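Long-range contacts in glutamate--tRNA ligase (Methanothermobacter thermautotrophicus, PDB 3AII), which probably catalyses the ATP-dependent attachment of glutamate to its tRNA, by way of a glutamyl-adenylate intermediate: residues Pro103-Leu109 with Met150-Leu155; Ala247-Trp251 with Glu301-Leu306. All blocks are in the same frame, centred on the assembly; numbering follows the deposited sequence. Where two conformers were deposited one is given.

Both contacts lie in the class I catalytic domain, but in different parts of it. Contact 1 sets residues 103-109, most of the predicted 'HIGH' motif, against helix 147-158. Its centre is about 9 Å from the centre of the chain. Contact 2 joins the loop 247-251 to helix 299-310, and its centre is about 31 Å from that of the chain. They follow one another in sequence. Their centres are about 28 Å apart and their nearest atoms about 12 Å. Contact 1 probably lies at the ATP-binding site, as the 'HIGH' region does in class I synthetases; contact 2 lies toward the zinc site, with the W251 side chain about 13 Å from the metal.

Contact 1: residues Pro103-Leu109 with Met150-Leu155. With EDO (1,2-ethanediol), chain C.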
loop_
_atom_site.group_PDB
_atom_site.type_symbol
_atom_site.label_atom_id
_atom_site.label_comp_id
_atom_site.label_asym_id
_atom_site.label_seq_id
_atom_site.Cartn_x
_atom_site.Cartn_y
_atom_site.Cartn_z
ATOM N N PRO A 103 3.253 3.008 11.913
ATOM C CA PRO A 103 3.552 3.786 10.708
ATOM C C PRO A 103 3.794 5.252 11.024
ATOM O O PRO A 103 3.329 5.739 12.057
ATOM C CB PRO A 103 2.266 3.652 9.884
ATOM C CG PRO A 103 1.176 3.538 10.930
ATOM C CD PRO A 103 1.806 2.798 12.103
ATOM N N ASN A 104 4.509 5.944 10.142
ATOM C CA ASN A 104 4.587 7.404 10.209
ATOM C C ASN A 104 3.443 8.011 9.415
ATOM O O ASN A 104 2.993 7.431 8.427
ATOM C CB ASN A 104 5.905 7.906 9.623
ATOM C CG ASN A 104 7.101 7.202 10.205
ATOM O OD1 ASN A 104 7.390 7.328 11.395
ATOM N ND2 ASN A 104 7.810 6.452 9.368
ATOM N N PRO A 105 2.974 9.194 9.821
ATOM C CA PRO A 105 1.865 9.787 9.067
ATOM C C PRO A 105 2.319 10.640 7.880
ATOM O O PRO A 105 1.858 11.759 7.724
ATOM C CB PRO A 105 1.186 10.663 10.115
ATOM C CG PRO A 105 2.326 11.138 10.965
ATOM C CD PRO A 105 3.339 10.000 11.005
ATOM N N SER A 106 3.208 10.108 7.054
ATOM C CA SER A 106 3.700 10.837 5.883
ATOM C C SER A 106 2.722 10.766 4.703
ATOM O O SER A 106 2.895 11.442 3.683
ATOM C CB SER A 106 5.067 10.301 5.477
ATOM O OG SER A 106 5.000 8.912 5.216
ATOM N N GLY A 107 1.694 9.938 4.854
ATOM C CA GLY A 107 0.645 9.770 3.855
ATOM C C GLY A 107 -0.083 8.480 4.182
ATOM O O GLY A 107 0.155 7.895 5.231
ATOM N N PRO A 108 -0.970 8.018 3.290
ATOM C CA PRO A 108 -1.702 6.771 3.545
ATOM C C PRO A 108 -0.812 5.549 3.328
ATOM O O PRO A 108 0.317 5.702 2.855
ATOM C CB PRO A 108 -2.818 6.814 2.505
ATOM C CG PRO A 108 -2.194 7.528 1.353
ATOM C CD PRO A 108 -1.295 8.590 1.974
ATOM N N LEU A 109 -1.307 4.357 3.658
ATOM C CA LEU A 109 -0.488 3.143 3.580
ATOM C C LEU A 109 -0.205 2.639 2.160
ATOM O O LEU A 109 -1.033 2.762 1.255
ATOM C CB LEU A 109 -1.134 2.018 4.386
ATOM C CG LEU A 109 -1.443 2.316 5.851
ATOM C CD1 LEU A 109 -1.933 1.052 6.536
ATOM C CD2 LEU A 109 -0.196 2.877 6.558
ATOM N N MET A 150 -6.550 8.687 7.467
ATOM C CA MET A 150 -6.423 7.750 6.347
ATOM C C MET A 150 -5.869 6.394 6.779
ATOM O O MET A 150 -6.323 5.343 6.309
ATOM C CB MET A 150 -5.568 8.326 5.210
ATOM C CG MET A 150 -6.196 9.496 4.477
ATOM S SD MET A 150 -5.202 9.961 3.044
ATOM C CE MET A 150 -3.598 10.213 3.795
ATOM N N ILE A 151 -4.890 6.419 7.676
ATOM C CA ILE A 151 -4.242 5.191 8.108
ATOM C C ILE A 151 -5.197 4.189 8.764
ATOM O O ILE A 151 -5.215 3.025 8.396
ATOM C CB ILE A 151 -3.008 5.500 8.984
ATOM C CG1 ILE A 151 -1.874 6.011 8.082
ATOM C CG2 ILE A 151 -2.573 4.253 9.759
ATOM C CD1 ILE A 151 -0.671 6.566 8.846
ATOM N N PRO A 152 -6.001 4.631 9.736
ATOM C CA PRO A 152 -6.898 3.614 10.295
ATOM C C PRO A 152 -7.932 3.111 9.284
ATOM O O PRO A 152 -8.322 1.945 9.316
ATOM C CB PRO A 152 -7.579 4.338 11.466
ATOM C CG PRO A 152 -7.159 5.779 11.366
ATOM C CD PRO A 152 -5.913 5.837 10.576
ATOM N N ALA A 153 -8.371 3.978 8.386
ATOM C CA ALA A 153 -9.303 3.554 7.346
ATOM C C ALA A 153 -8.668 2.466 6.459
ATOM O O ALA A 153 -9.330 1.485 6.079
ATOM C CB ALA A 153 -9.747 4.756 6.510
ATOM N N ASP A 154 -7.384 2.640 6.134
ATOM C CA ASP A 154 -6.662 1.667 5.310
ATOM C C ASP A 154 -6.540 0.340 6.040
ATOM O O ASP A 154 -6.660 -0.722 5.428
ATOM C CB ASP A 154 -5.257 2.163 4.946
ATOM C CG ASP A 154 -5.262 3.348 3.961
ATOM O OD1 ASP A 154 -6.325 3.757 3.440
ATOM O OD2 ASP A 154 -4.168 3.900 3.731
ATOM N N LEU A 155 -6.269 0.399 7.344
ATOM C CA LEU A 155 -6.187 -0.809 8.162
ATOM C C LEU A 155 -7.520 -1.556 8.188
ATOM O O LEU A 155 -7.555 -2.783 8.116
ATOM C CB LEU A 155 -5.784 -0.454 9.590
ATOM C CG LEU A 155 -4.310 -0.114 9.730
ATOM C CD1 LEU A 155 -3.991 0.344 11.154
ATOM C CD2 LEU A 155 -3.484 -1.338 9.367
HETATM C C1 EDO C . -7.866 1.826 1.432
HETATM O O1 EDO C . -8.511 2.710 2.370
HETATM C C2 EDO C . -8.909 1.286 0.460
HETATM O O2 EDO C . -9.475 2.377 -0.281
HETATM O O HOH W 1 -3.705 3.871 0.945
#
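L109 and D154 run past each other in opposite directions. The backbone N of L109 donates a hydrogen bond of 2.9 Å to D154 OD2, with an angle of 154° at the hydrogen. The donor arrives nearly along the C-O axis of the carboxylate. A water gives a second bond to OD2 and another to L109 O, so it bridges the same two residues. D154 OD1 has other partners, a 1,2-ethanediol molecule, probably from the crystallisation liquor, and, by salt bridge, R356. An alanine in place of D154 would probably leave the L109 amide without its acceptor and R356 without the carboxylate it pairs with, and the L109 end of the loop less firmly tied to the helix.

L109 is directed toward the helix. Its CD1 lies 3.8 Å from D154 CB and also meets L155 CD2. Its CD2 reaches I151 CG1 at 3.9 Å, the two side chains crossing at about a right angle. Residues 103-109 belong to the predicted 'HIGH' region, the ATP-binding signature of the Rossmann-type fold in class I synthetases. Here the loop leading into helix 111-126 rests on helix 147-158.

I151 reaches from the helix to this loop. Its CG1 sits beside the backbone N, and the chain is extended beyond it (chi2 171°). This carries CD1 to 3.8 Å from N104 O and 3.9 Å from G107 O. The other branch, CG2, meets the ring of P103 at CG, 4.0 Å away. P105 is the centre of an inverse gamma turn in the loop. M150 lies alongside P108, both pointing the same way. Its chain bends at chi3, about the CG-SD bond (-54°), which brings CE against P108 CD at 3.4 Å, tighter than usual for two carbons.

Contact 2: residues Ala247-Trp251 with Glu301-Leu306; sequences AIRDW and EKQEYL
The carbonyl oxygen of K302 receives two weak hydrogen bonds. W251 NE1 donates one across the contact, 3.1 Å from K302 O, with an angle of only 126° at the hydrogen. The backbone N of Y305 gives the other, from within the helix.

The indole also lies against the K302 side chain. K302 CB sits over one face of W251, 3.7 Å from the centroid of the five-membered ring, in a CH-pi contact. W251 CG stands between its own backbone N and carbonyl carbon (chi1 57°), which turns the ring toward the helix. L306 CD1 is in the ring plane, at the edge near CH2. L306 has two conformers, so the closeness of that approach is doubtful.

Beyond CG the K302 chain is extended and runs toward A247. Its CE passes 3.6 Å from A247 O. A water donates to A247 O at 2.7 Å and has a weak link to K302 NZ.

I248 fills the other part of the contact. Its CD1 packs on E301 CB at 3.5 Å and also lies by the carboxylate. CG1 touches K302 CG at 3.9 Å. CG2 meets Y305 CE1 at 3.7 Å, where the two side chains cross at about a right angle.

W251 leads into strand 252-256, an inner strand of a four-stranded antiparallel sheet whose outer strand 188-191 ends at the zinc ligand C191. The contact probably joins the domain inserted in the Rossmann fold of glutamyl- and glutaminyl-tRNA synthetases to a helix of the fold's second half.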
loop_
_atom_site.group_PDB
_atom_site.type_symbol
_atom_site.label_atom_id
_atom_site.label_comp_id
_atom_site.label_asym_id
_atom_site.label_seq_id
_atom_site.Cartn_x
_atom_site.Cartn_y
_atom_site.Cartn_z
ATOM N N ALA A 247 27.943 4.114 13.953
ATOM C CA ALA A 247 26.621 4.727 14.068
ATOM C C ALA A 247 25.986 4.469 15.430
ATOM O O ALA A 247 25.153 5.247 15.896
ATOM C CB ALA A 247 25.709 4.233 12.966
ATOM N N ILE A 248 26.379 3.371 16.064
ATOM C CA ILE A 248 25.814 3.005 17.359
ATOM C C ILE A 248 26.492 3.770 18.507
ATOM O O ILE A 248 25.978 3.825 19.634
ATOM C CB ILE A 248 25.884 1.475 17.561
ATOM C CG1 ILE A 248 25.077 0.775 16.461
ATOM C CG2 ILE A 248 25.370 1.082 18.937
ATOM C CD1 ILE A 248 25.145 -0.728 16.528
ATOM N N ARG A 249 27.635 4.380 18.209
ATOM C CA ARG A 249 28.400 5.130 19.203
ATOM C C ARG A 249 27.686 6.403 19.673
ATOM O O ARG A 249 27.479 7.333 18.896
ATOM C CB ARG A 249 29.783 5.482 18.651
ATOM C CG ARG A 249 30.672 4.269 18.410
ATOM C CD ARG A 249 32.011 4.683 17.816
ATOM N NE ARG A 249 32.784 3.518 17.398
ATOM C CZ ARG A 249 34.047 3.568 16.984
ATOM N NH1 ARG A 249 34.684 4.731 16.933
ATOM N NH2 ARG A 249 34.670 2.453 16.625
ATOM N N ASP A 250 27.308 6.423 20.948
ATOM C CA ASP A 250 26.587 7.550 21.561
ATOM C C ASP A 250 25.564 8.234 20.646
ATOM O O ASP A 250 25.657 9.431 20.362
ATOM C CB ASP A 250 27.562 8.583 22.134
ATOM C CG ASP A 250 28.292 8.076 23.377
ATOM O OD1 ASP A 250 28.262 6.852 23.633
ATOM O OD2 ASP A 250 28.875 8.904 24.097
ATOM N N TRP A 251 24.565 7.471 20.221
ATOM C CA TRP A 251 23.585 7.961 19.269
ATOM C C TRP A 251 22.629 8.989 19.883
ATOM O O TRP A 251 22.423 9.026 21.101
ATOM C CB TRP A 251 22.826 6.780 18.644
ATOM C CG TRP A 251 22.122 5.870 19.619
ATOM C CD1 TRP A 251 22.628 4.745 20.220
ATOM C CD2 TRP A 251 20.757 5.976 20.055
ATOM N NE1 TRP A 251 21.669 4.172 21.033
ATOM C CE2 TRP A 251 20.511 4.902 20.938
ATOM C CE3 TRP A 251 19.723 6.877 19.780
ATOM C CZ2 TRP A 251 19.267 4.704 21.553
ATOM C CZ3 TRP A 251 18.487 6.685 20.396
ATOM C CH2 TRP A 251 18.272 5.609 21.276
ATOM N N GLU A 301 20.186 -2.879 18.032
ATOM C CA GLU A 301 21.429 -2.699 18.770
ATOM C C GLU A 301 21.470 -1.354 19.501
ATOM O O GLU A 301 21.959 -1.262 20.618
ATOM C CB GLU A 301 22.629 -2.804 17.826
ATOM C CG GLU A 301 22.911 -4.197 17.306
ATOM C CD GLU A 301 24.067 -4.213 16.323
ATOM O OE1 GLU A 301 25.233 -4.165 16.771
ATOM O OE2 GLU A 301 23.809 -4.268 15.100
ATOM N N LYS A 302 20.963 -0.308 18.857
ATOM C CA LYS A 302 20.941 1.011 19.486
ATOM C C LYS A 302 19.995 1.037 20.684
ATOM O O LYS A 302 20.342 1.522 21.761
ATOM C CB LYS A 302 20.530 2.076 18.464
ATOM C CG LYS A 302 21.523 2.242 17.324
ATOM C CD LYS A 302 21.002 3.233 16.295
ATOM C CE LYS A 302 22.039 3.505 15.220
ATOM N NZ LYS A 302 21.489 4.372 14.138
ATOM N N GLN A 303 18.787 0.513 20.487
ATOM C CA GLN A 303 17.784 0.528 21.546
ATOM C C GLN A 303 18.169 -0.313 22.756
ATOM O O GLN A 303 17.838 0.025 23.895
ATOM C CB GLN A 303 16.444 0.056 20.989
ATOM C CG GLN A 303 15.931 0.932 19.857
ATOM C CD GLN A 303 14.628 0.424 19.275
ATOM O OE1 GLN A 303 14.274 0.751 18.142
ATOM N NE2 GLN A 303 13.910 -0.383 20.046
ATOM N N GLU A 304 18.870 -1.414 22.514
ATOM C CA GLU A 304 19.312 -2.273 23.608
ATOM C C GLU A 304 20.013 -1.494 24.735
ATOM O O GLU A 304 19.826 -1.793 25.913
ATOM C CB GLU A 304 20.191 -3.408 23.071
ATOM C CG GLU A 304 19.403 -4.476 22.326
ATOM C CD GLU A 304 20.282 -5.515 21.653
ATOM O OE1 GLU A 304 21.526 -5.366 21.670
ATOM O OE2 GLU A 304 19.722 -6.485 21.099
ATOM N N TYR A 305 20.777 -0.461 24.381
ATOM C CA TYR A 305 21.462 0.365 25.380
ATOM C C TYR A 305 20.505 1.139 26.272
ATOM O O TYR A 305 20.761 1.338 27.455
ATOM C CB TYR A 305 22.433 1.340 24.708
ATOM C CG TYR A 305 23.662 0.663 24.162
ATOM C CD1 TYR A 305 23.733 0.278 22.828
ATOM C CD2 TYR A 305 24.752 0.406 24.979
ATOM C CE1 TYR A 305 24.852 -0.353 22.329
ATOM C CE2 TYR A 305 25.874 -0.221 24.484
ATOM C CZ TYR A 305 25.920 -0.598 23.166
ATOM O OH TYR A 305 27.039 -1.223 22.677
ATOM N N LEU A 306 19.397 1.577 25.684
ATOM C CA LEU A 306 18.372 2.297 26.428
ATOM C C LEU A 306 17.717 1.394 27.448
ATOM O O LEU A 306 17.587 1.757 28.617
ATOM C CB LEU A 306 17.288 2.807 25.482
ATOM C CG LEU A 306 17.592 4.032 24.638
ATOM C CD1 LEU A 306 16.410 4.288 23.720
ATOM C CD2 LEU A 306 17.847 5.230 25.525
HETATM O O HOH W 2 23.441 7.043 14.831
#